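Local coordinates for aspartate--tRNA(Asp/Asn) ligase (Sulfolobus tokodaii, PDB 1WYD), which probably activates L-aspartate with ATP and transfers it to both tRNA(Asp) and tRNA(Asn), as a homodimeric class II aminoacyl-tRNA synthetase of relaxed tRNA specificity, at residues S164-G169 with R327-K332; A182-S187 with P207-E212. All coordinates share one frame; numbering follows the deposited sequence.

Contact 1: S164-G169 with R327-K332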
ATOM      1  N   SER B 164      11.212   5.352  19.425  1.00 49.10           N
ATOM      2  CA  SER B 164      12.504   6.002  19.246  1.00 52.56           C
ATOM      3  C   SER B 164      13.074   5.623  17.905  1.00 54.04           C
ATOM      4  O   SER B 164      12.679   4.628  17.337  1.00 55.36           O
ATOM      5  CB  SER B 164      13.471   5.652  20.387  1.00 52.67           C
ATOM      6  OG  SER B 164      13.685   4.249  20.485  1.00 56.00           O
ATOM      7  N   ALA B 165      14.005   6.425  17.406  1.00 56.37           N
ATOM      8  CA  ALA B 165      14.583   6.256  16.076  1.00 57.44           C
ATOM      9  C   ALA B 165      15.485   5.043  15.985  1.00 58.99           C
ATOM     10  O   ALA B 165      16.094   4.630  16.983  1.00 59.44           O
ATOM     11  CB  ALA B 165      15.379   7.506  15.717  1.00 57.58           C
ATOM     12  N   THR B 166      15.612   4.497  14.776  1.00 60.40           N
ATOM     13  CA  THR B 166      16.457   3.329  14.558  1.00 61.39           C
ATOM     14  C   THR B 166      17.890   3.767  14.284  1.00 62.59           C
ATOM     15  O   THR B 166      18.841   3.119  14.716  1.00 63.15           O
ATOM     16  CB  THR B 166      15.862   2.471  13.437  1.00 61.21           C
ATOM     17  OG1 THR B 166      14.836   1.645  14.000  1.00 61.62           O
ATOM     18  CG2 THR B 166      16.890   1.468  12.852  1.00 60.77           C
ATOM     19  N   GLU B 167      18.040   4.875  13.573  1.00 64.02           N
ATOM     20  CA  GLU B 167      19.353   5.483  13.381  1.00 66.08           C
ATOM     21  C   GLU B 167      19.388   6.917  13.932  1.00 66.23           C
ATOM     22  O   GLU B 167      18.836   7.828  13.312  1.00 66.36           O
ATOM     23  CB  GLU B 167      19.763   5.464  11.901  1.00 66.83           C
ATOM     24  CG  GLU B 167      19.572   4.124  11.181  1.00 69.02           C
ATOM     25  CD  GLU B 167      19.224   4.309   9.711  1.00 72.28           C
ATOM     26  OE1 GLU B 167      19.921   5.103   9.039  1.00 75.43           O
ATOM     27  OE2 GLU B 167      18.258   3.678   9.219  1.00 73.04           O
ATOM     28  N   GLY B 168      20.020   7.092  15.105  1.00 66.81           N
ATOM     29  CA  GLY B 168      20.228   8.401  15.741  1.00 66.26           C
ATOM     30  C   GLY B 168      20.994   9.347  14.828  1.00 65.85           C
ATOM     31  O   GLY B 168      21.946   8.924  14.165  1.00 66.65           O
ATOM     32  N   GLY B 169      20.571  10.611  14.767  1.00 65.30           N
ATOM     33  CA  GLY B 169      21.050  11.536  13.743  1.00 63.92           C
ATOM     34  C   GLY B 169      19.987  11.844  12.692  1.00 63.34           C
ATOM     35  O   GLY B 169      19.922  12.964  12.156  1.00 63.33           O
ATOM     36  N   ARG B 327      27.581   3.416   6.634  1.00 48.98           N
ATOM     37  CA  ARG B 327      26.349   2.651   6.476  1.00 48.86           C
ATOM     38  C   ARG B 327      25.849   2.295   7.871  1.00 48.74           C
ATOM     39  O   ARG B 327      26.643   2.268   8.787  1.00 48.20           O
ATOM     40  CB  ARG B 327      26.624   1.399   5.645  1.00 48.41           C
ATOM     41  CG  ARG B 327      26.991   1.718   4.186  1.00 47.82           C
ATOM     42  CD  ARG B 327      25.828   1.520   3.262  1.00 49.09           C
ATOM     43  NE  ARG B 327      25.771   2.486   2.189  1.00 47.92           N
ATOM     44  CZ  ARG B 327      24.892   2.444   1.191  1.00 45.73           C
ATOM     45  NH1 ARG B 327      23.950   1.502   1.133  1.00 43.11           N
ATOM     46  NH2 ARG B 327      24.960   3.371   0.253  1.00 45.90           N
ATOM     47  N   PRO B 328      24.543   2.060   8.049  1.00 48.75           N
ATOM     48  CA  PRO B 328      23.988   1.742   9.372  1.00 48.54           C
ATOM     49  C   PRO B 328      24.684   0.611  10.123  1.00 48.40           C
ATOM     50  O   PRO B 328      25.410  -0.192   9.537  1.00 49.07           O
ATOM     51  CB  PRO B 328      22.554   1.361   9.040  1.00 48.33           C
ATOM     52  CG  PRO B 328      22.241   2.249   7.911  1.00 48.24           C
ATOM     53  CD  PRO B 328      23.476   2.154   7.037  1.00 48.74           C
ATOM     54  N   PHE B 329      24.448   0.560  11.429  1.00 48.26           N
ATOM     55  CA  PHE B 329      24.952  -0.517  12.280  1.00 48.02           C
ATOM     56  C   PHE B 329      24.341  -1.865  11.898  1.00 47.31           C
ATOM     57  O   PHE B 329      24.863  -2.915  12.267  1.00 47.88           O
ATOM     58  CB  PHE B 329      24.607  -0.216  13.745  1.00 47.94           C
ATOM     59  CG  PHE B 329      23.134  -0.395  14.075  1.00 49.83           C
ATOM     60  CD1 PHE B 329      22.675  -1.574  14.673  1.00 50.92           C
ATOM     61  CD2 PHE B 329      22.210   0.610  13.803  1.00 50.75           C
ATOM     62  CE1 PHE B 329      21.304  -1.755  14.981  1.00 50.36           C
ATOM     63  CE2 PHE B 329      20.834   0.441  14.113  1.00 53.06           C
ATOM     64  CZ  PHE B 329      20.386  -0.746  14.705  1.00 50.57           C
ATOM     65  N   TYR B 330      23.200  -1.842  11.221  1.00 46.37           N
ATOM     66  CA  TYR B 330      22.487  -3.083  10.941  1.00 45.68           C
ATOM     67  C   TYR B 330      23.003  -3.749   9.657  1.00 46.25           C
ATOM     68  O   TYR B 330      22.548  -4.833   9.303  1.00 45.59           O
ATOM     69  CB  TYR B 330      20.931  -2.906  10.934  1.00 44.74           C
ATOM     70  CG  TYR B 330      20.400  -1.769  10.074  1.00 42.11           C
ATOM     71  CD1 TYR B 330      20.354  -1.881   8.707  1.00 41.32           C
ATOM     72  CD2 TYR B 330      19.925  -0.590  10.651  1.00 41.17           C
ATOM     73  CE1 TYR B 330      19.875  -0.858   7.909  1.00 41.46           C
ATOM     74  CE2 TYR B 330      19.431   0.454   9.860  1.00 41.37           C
ATOM     75  CZ  TYR B 330      19.420   0.302   8.483  1.00 42.80           C
ATOM     76  OH  TYR B 330      18.954   1.311   7.675  1.00 45.36           O
ATOM     77  N   THR B 331      23.962  -3.102   8.988  1.00 47.50           N
ATOM     78  CA  THR B 331      24.533  -3.583   7.718  1.00 48.39           C
ATOM     79  C   THR B 331      25.770  -4.487   7.930  1.00 49.47           C
ATOM     80  O   THR B 331      26.700  -4.116   8.607  1.00 48.54           O
ATOM     81  CB  THR B 331      24.793  -2.345   6.789  1.00 48.41           C
ATOM     82  OG1 THR B 331      23.703  -2.213   5.865  1.00 48.06           O
ATOM     83  CG2 THR B 331      25.988  -2.516   5.871  1.00 46.99           C
ATOM     84  N   LYS B 332      25.745  -5.697   7.373  1.00 52.47           N
ATOM     85  CA  LYS B 332      26.867  -6.649   7.499  1.00 54.81           C
ATOM     86  C   LYS B 332      28.134  -6.102   6.830  1.00 55.96           C
ATOM     87  O   LYS B 332      28.063  -5.504   5.759  1.00 55.80           O
ATOM     88  CB  LYS B 332      26.495  -8.012   6.918  1.00 55.07           C
ATOM     89  CG  LYS B 332      27.593  -9.058   7.016  1.00 57.00           C
ATOM     90  CD  LYS B 332      27.046 -10.466   7.278  1.00 59.54           C
ATOM     91  CE  LYS B 332      28.095 -11.536   6.890  1.00 61.15           C
ATOM     92  NZ  LYS B 332      27.453 -12.816   6.453  1.00 60.50           N
TER

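Contact 2: A182-S187 with P207-E212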
ATOM      1  N   ALA B 182       6.102  10.718  20.624  1.00 37.44           N
ATOM      2  CA  ALA B 182       6.560   9.664  19.667  1.00 37.89           C
ATOM      3  C   ALA B 182       6.916  10.289  18.344  1.00 37.60           C
ATOM      4  O   ALA B 182       6.908  11.513  18.202  1.00 38.49           O
ATOM      5  CB  ALA B 182       5.535   8.578  19.514  1.00 36.63           C
ATOM      6  N   PHE B 183       7.252   9.462  17.370  1.00 39.30           N
ATOM      7  CA  PHE B 183       7.686   9.948  16.079  1.00 38.92           C
ATOM      8  C   PHE B 183       7.162   9.121  14.848  1.00 38.90           C
ATOM      9  O   PHE B 183       6.751   7.947  14.951  1.00 37.83           O
ATOM     10  CB  PHE B 183       9.227  10.013  16.045  1.00 40.33           C
ATOM     11  CG  PHE B 183       9.872  10.599  17.304  1.00 42.14           C
ATOM     12  CD1 PHE B 183      10.357   9.759  18.322  1.00 42.65           C
ATOM     13  CD2 PHE B 183      10.035  11.993  17.446  1.00 43.15           C
ATOM     14  CE1 PHE B 183      10.942  10.321  19.491  1.00 42.34           C
ATOM     15  CE2 PHE B 183      10.620  12.546  18.594  1.00 42.25           C
ATOM     16  CZ  PHE B 183      11.070  11.710  19.613  1.00 41.91           C
ATOM     17  N   LEU B 184       7.219   9.774  13.693  1.00 36.86           N
ATOM     18  CA  LEU B 184       6.865   9.197  12.451  1.00 36.78           C
ATOM     19  C   LEU B 184       8.099   8.407  11.892  1.00 35.46           C
ATOM     20  O   LEU B 184       9.232   8.945  11.745  1.00 35.00           O
ATOM     21  CB  LEU B 184       6.438  10.322  11.485  1.00 36.28           C
ATOM     22  CG  LEU B 184       5.007  10.824  11.468  1.00 35.86           C
ATOM     23  CD1 LEU B 184       4.699  11.617  10.195  1.00 34.04           C
ATOM     24  CD2 LEU B 184       4.012   9.689  11.600  1.00 36.63           C
ATOM     25  N   ALA B 185       7.875   7.140  11.606  1.00 34.24           N
ATOM     26  CA  ALA B 185       8.936   6.275  11.062  1.00 34.75           C
ATOM     27  C   ALA B 185       9.546   6.819   9.781  1.00 34.01           C
ATOM     28  O   ALA B 185       8.850   7.410   8.979  1.00 33.67           O
ATOM     29  CB  ALA B 185       8.378   4.881  10.824  1.00 34.38           C
ATOM     30  N   GLN B 186      10.839   6.601   9.562  1.00 35.16           N
ATOM     31  CA  GLN B 186      11.427   6.966   8.253  1.00 35.28           C
ATOM     32  C   GLN B 186      11.520   5.784   7.297  1.00 36.57           C
ATOM     33  O   GLN B 186      11.895   5.938   6.141  1.00 36.94           O
ATOM     34  CB  GLN B 186      12.800   7.622   8.407  1.00 33.69           C
ATOM     35  CG  GLN B 186      13.892   6.624   8.749  1.00 34.27           C
ATOM     36  CD  GLN B 186      15.262   7.233   8.720  1.00 36.07           C
ATOM     37  OE1 GLN B 186      15.570   8.045   7.851  1.00 38.87           O
ATOM     38  NE2 GLN B 186      16.091   6.861   9.683  1.00 35.85           N
ATOM     39  N   SER B 187      11.219   4.591   7.774  1.00 38.45           N
ATOM     40  CA  SER B 187      11.374   3.422   6.931  1.00 40.54           C
ATOM     41  C   SER B 187      10.858   2.278   7.764  1.00 41.42           C
ATOM     42  O   SER B 187      10.804   2.424   8.976  1.00 43.35           O
ATOM     43  CB  SER B 187      12.839   3.246   6.570  1.00 41.00           C
ATOM     44  OG  SER B 187      13.436   2.168   7.266  1.00 42.59           O
ATOM     45  N   PRO B 207       3.733   4.927   3.210  1.00 34.20           N
ATOM     46  CA  PRO B 207       4.340   6.219   3.524  1.00 32.92           C
ATOM     47  C   PRO B 207       5.479   6.069   4.536  1.00 33.02           C
ATOM     48  O   PRO B 207       5.473   5.167   5.372  1.00 31.75           O
ATOM     49  CB  PRO B 207       3.162   7.013   4.086  1.00 34.63           C
ATOM     50  CG  PRO B 207       1.913   6.179   3.632  1.00 33.71           C
ATOM     51  CD  PRO B 207       2.353   4.827   3.711  1.00 32.94           C
ATOM     52  N   ALA B 208       6.490   6.926   4.382  1.00 33.21           N
ATOM     53  CA  ALA B 208       7.472   7.233   5.416  1.00 34.15           C
ATOM     54  C   ALA B 208       7.758   8.784   5.501  1.00 34.75           C
ATOM     55  O   ALA B 208       7.261   9.611   4.709  1.00 33.01           O
ATOM     56  CB  ALA B 208       8.750   6.488   5.150  1.00 33.98           C
ATOM     57  N   TRP B 209       8.567   9.189   6.469  1.00 36.30           N
ATOM     58  CA  TRP B 209       8.741  10.632   6.671  1.00 36.67           C
ATOM     59  C   TRP B 209      10.095  11.030   7.215  1.00 38.89           C
ATOM     60  O   TRP B 209      10.686  10.341   8.040  1.00 37.48           O
ATOM     61  CB  TRP B 209       7.664  11.145   7.601  1.00 35.27           C
ATOM     62  CG  TRP B 209       6.229  10.919   7.178  1.00 28.97           C
ATOM     63  CD1 TRP B 209       5.445  11.775   6.459  1.00 29.09           C
ATOM     64  CD2 TRP B 209       5.389   9.855   7.574  1.00 25.49           C
ATOM     65  NE1 TRP B 209       4.157  11.293   6.367  1.00 28.86           N
ATOM     66  CE2 TRP B 209       4.104  10.100   7.040  1.00 27.98           C
ATOM     67  CE3 TRP B 209       5.585   8.693   8.329  1.00 32.26           C
ATOM     68  CZ2 TRP B 209       3.031   9.213   7.208  1.00 28.50           C
ATOM     69  CZ3 TRP B 209       4.509   7.822   8.515  1.00 33.78           C
ATOM     70  CH2 TRP B 209       3.244   8.094   7.970  1.00 28.88           C
ATOM     71  N   ARG B 210      10.575  12.174   6.750  1.00 42.75           N
ATOM     72  CA  ARG B 210      11.851  12.697   7.243  1.00 46.47           C
ATOM     73  C   ARG B 210      11.736  14.168   7.532  1.00 48.17           C
ATOM     74  O   ARG B 210      11.145  14.913   6.738  1.00 49.62           O
ATOM     75  CB  ARG B 210      12.969  12.436   6.228  1.00 45.63           C
ATOM     76  CG  ARG B 210      13.806  11.275   6.612  1.00 48.47           C
ATOM     77  CD  ARG B 210      14.935  11.590   7.633  1.00 54.14           C
ATOM     78  NE  ARG B 210      15.952  10.536   7.606  1.00 59.09           N
ATOM     79  CZ  ARG B 210      17.267  10.712   7.463  1.00 62.12           C
ATOM     80  NH1 ARG B 210      17.803  11.925   7.357  1.00 62.35           N
ATOM     81  NH2 ARG B 210      18.060   9.645   7.443  1.00 65.58           N
ATOM     82  N   ALA B 211      12.311  14.609   8.645  1.00 51.15           N
ATOM     83  CA  ALA B 211      12.118  16.018   9.059  1.00 53.71           C
ATOM     84  C   ALA B 211      13.214  17.053   8.729  1.00 55.65           C
ATOM     85  O   ALA B 211      13.211  18.125   9.316  1.00 56.39           O
ATOM     86  CB  ALA B 211      11.771  16.088  10.527  1.00 52.86           C
ATOM     87  N   GLU B 212      14.131  16.768   7.809  1.00 58.12           N
ATOM     88  CA  GLU B 212      15.204  17.730   7.520  1.00 60.95           C
ATOM     89  C   GLU B 212      14.694  18.858   6.671  1.00 62.71           C
ATOM     90  O   GLU B 212      13.645  18.745   6.020  1.00 63.09           O
ATOM     91  CB  GLU B 212      16.393  17.098   6.795  1.00 60.68           C
ATOM     92  CG  GLU B 212      17.333  16.329   7.691  1.00 63.52           C
ATOM     93  CD  GLU B 212      16.830  14.918   7.990  1.00 67.81           C
ATOM     94  OE1 GLU B 212      15.898  14.454   7.284  1.00 67.78           O
ATOM     95  OE2 GLU B 212      17.366  14.262   8.926  1.00 69.96           O
TER
HETATM   96  O   HOH W   1       9.545  11.143  10.644  1.00 42.84           O

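Contact 1: S164-G169 with R327-K332
Glu167 turns its CG beside its own backbone N (chi1 -47°), while Tyr330 holds its CG between backbone N and carbonyl carbon (chi1 51°), and the two side chains meet at about a right angle. They join two loops of the class II synthetase catalytic domain. Segment 164-169, with its Thr-Glu-Gly-Gly sequence, probably corresponds to the mobile flipping loop that closes over the aspartate in related aspartyl-tRNA synthetases, and Glu167 is predicted to bind that substrate. Tyr330 OH donates to Glu167 OE2 at 2.9 Å, approaching 63° out of the carboxylate plane. The other carboxylate oxygen, OE1, rests 3.8 Å from Pro328 CG. An alanine in place of Glu167 would probably leave the Tyr330 hydroxyl without this acceptor and open a gap beside Pro328 CG.

The opposing segment is shaped by a type I turn from Pro328 to Thr331, in which Thr331 N bonds to Pro328 O. Pro328 opens the turn, and its compact ring suits the place because CB lies over the centre of the Tyr330 ring, 3.3 Å above its plane. Tyrosine combines a flat face for this packing with a hydroxyl at the far end of the ring, which reaches the acid. Phe329, purely apolar and buried, packs on helix 363-371 and edge-to-face on Phe383. Thr166 CG2 approaches Tyr330 CE2 at 4.1 Å, and Thr166 O meets the weakly positive hydrogen rim of Phe329, near the ring plane and 3.4 Å from Phe329 CE2.

Contact 2: A182-S187 with P207-E212
The contact of Ala185 and Gln186 with Trp209 and Arg210 is a mixed one, a backbone bond flanked by an apolar patch and a polar side-chain pair, where strands 180-184 and 201-209 run out into loops. Trp209 N donates to Ala185 O at 3.1 Å, and Ala208, small enough for close approach, sets CB against Gln186 O. Leu184 CD1 sits over the five-membered ring of Trp209 in a CH-pi contact, 3.4 Å from its centroid; Pro207 CB lies against the opposite face, offset toward the six-membered rim. The indole NE1 bonds to Glu222, and Lys160 of the second subunit packs on the ring.

The strand and the Arg-Ala-Glu that follows belong to motif 2 of class II synthetases, and Arg210 is predicted to bind both ATP and aspartate. Glutamine suits position 186 because its extended chain (chi2 172°) carries OE1 beside the guanidinium, where one atom takes two N-H groups: Arg210 NH2, on a lone pair at 3.0 Å, and NE, 39° above the amide plane and doubtfully short. Glu212 makes a salt bridge to Arg210 NH1, nearly straight from OE1 (3.2 Å) and weak from OE2, so the guanidinium, gripped on two edges, is likely to be held in its rotation.

From the N terminus, the chain leaves strand 161-162 and enters the 164-169 loop, the first half of contact 1. It then forms the hairpin 174-177 and 180-184, whose end supplies 182-187. Helix 189-199 and strand 201-209 follow, and contact 2 closes this short loop of 19 intervening residues, tying the three-stranded sheet to strand 201-209 of the eight-stranded one. Contact 1 closes only at 327-332, between strands 316-320 and 343-348 of the large sheet, after 157 residues. Contact 2 is therefore nested inside it. Their centres lie 14 Å apart, and they touch by packing, Glu167 OE2 standing 3.9 Å from Gln186 NE2, at the predicted aspartate site.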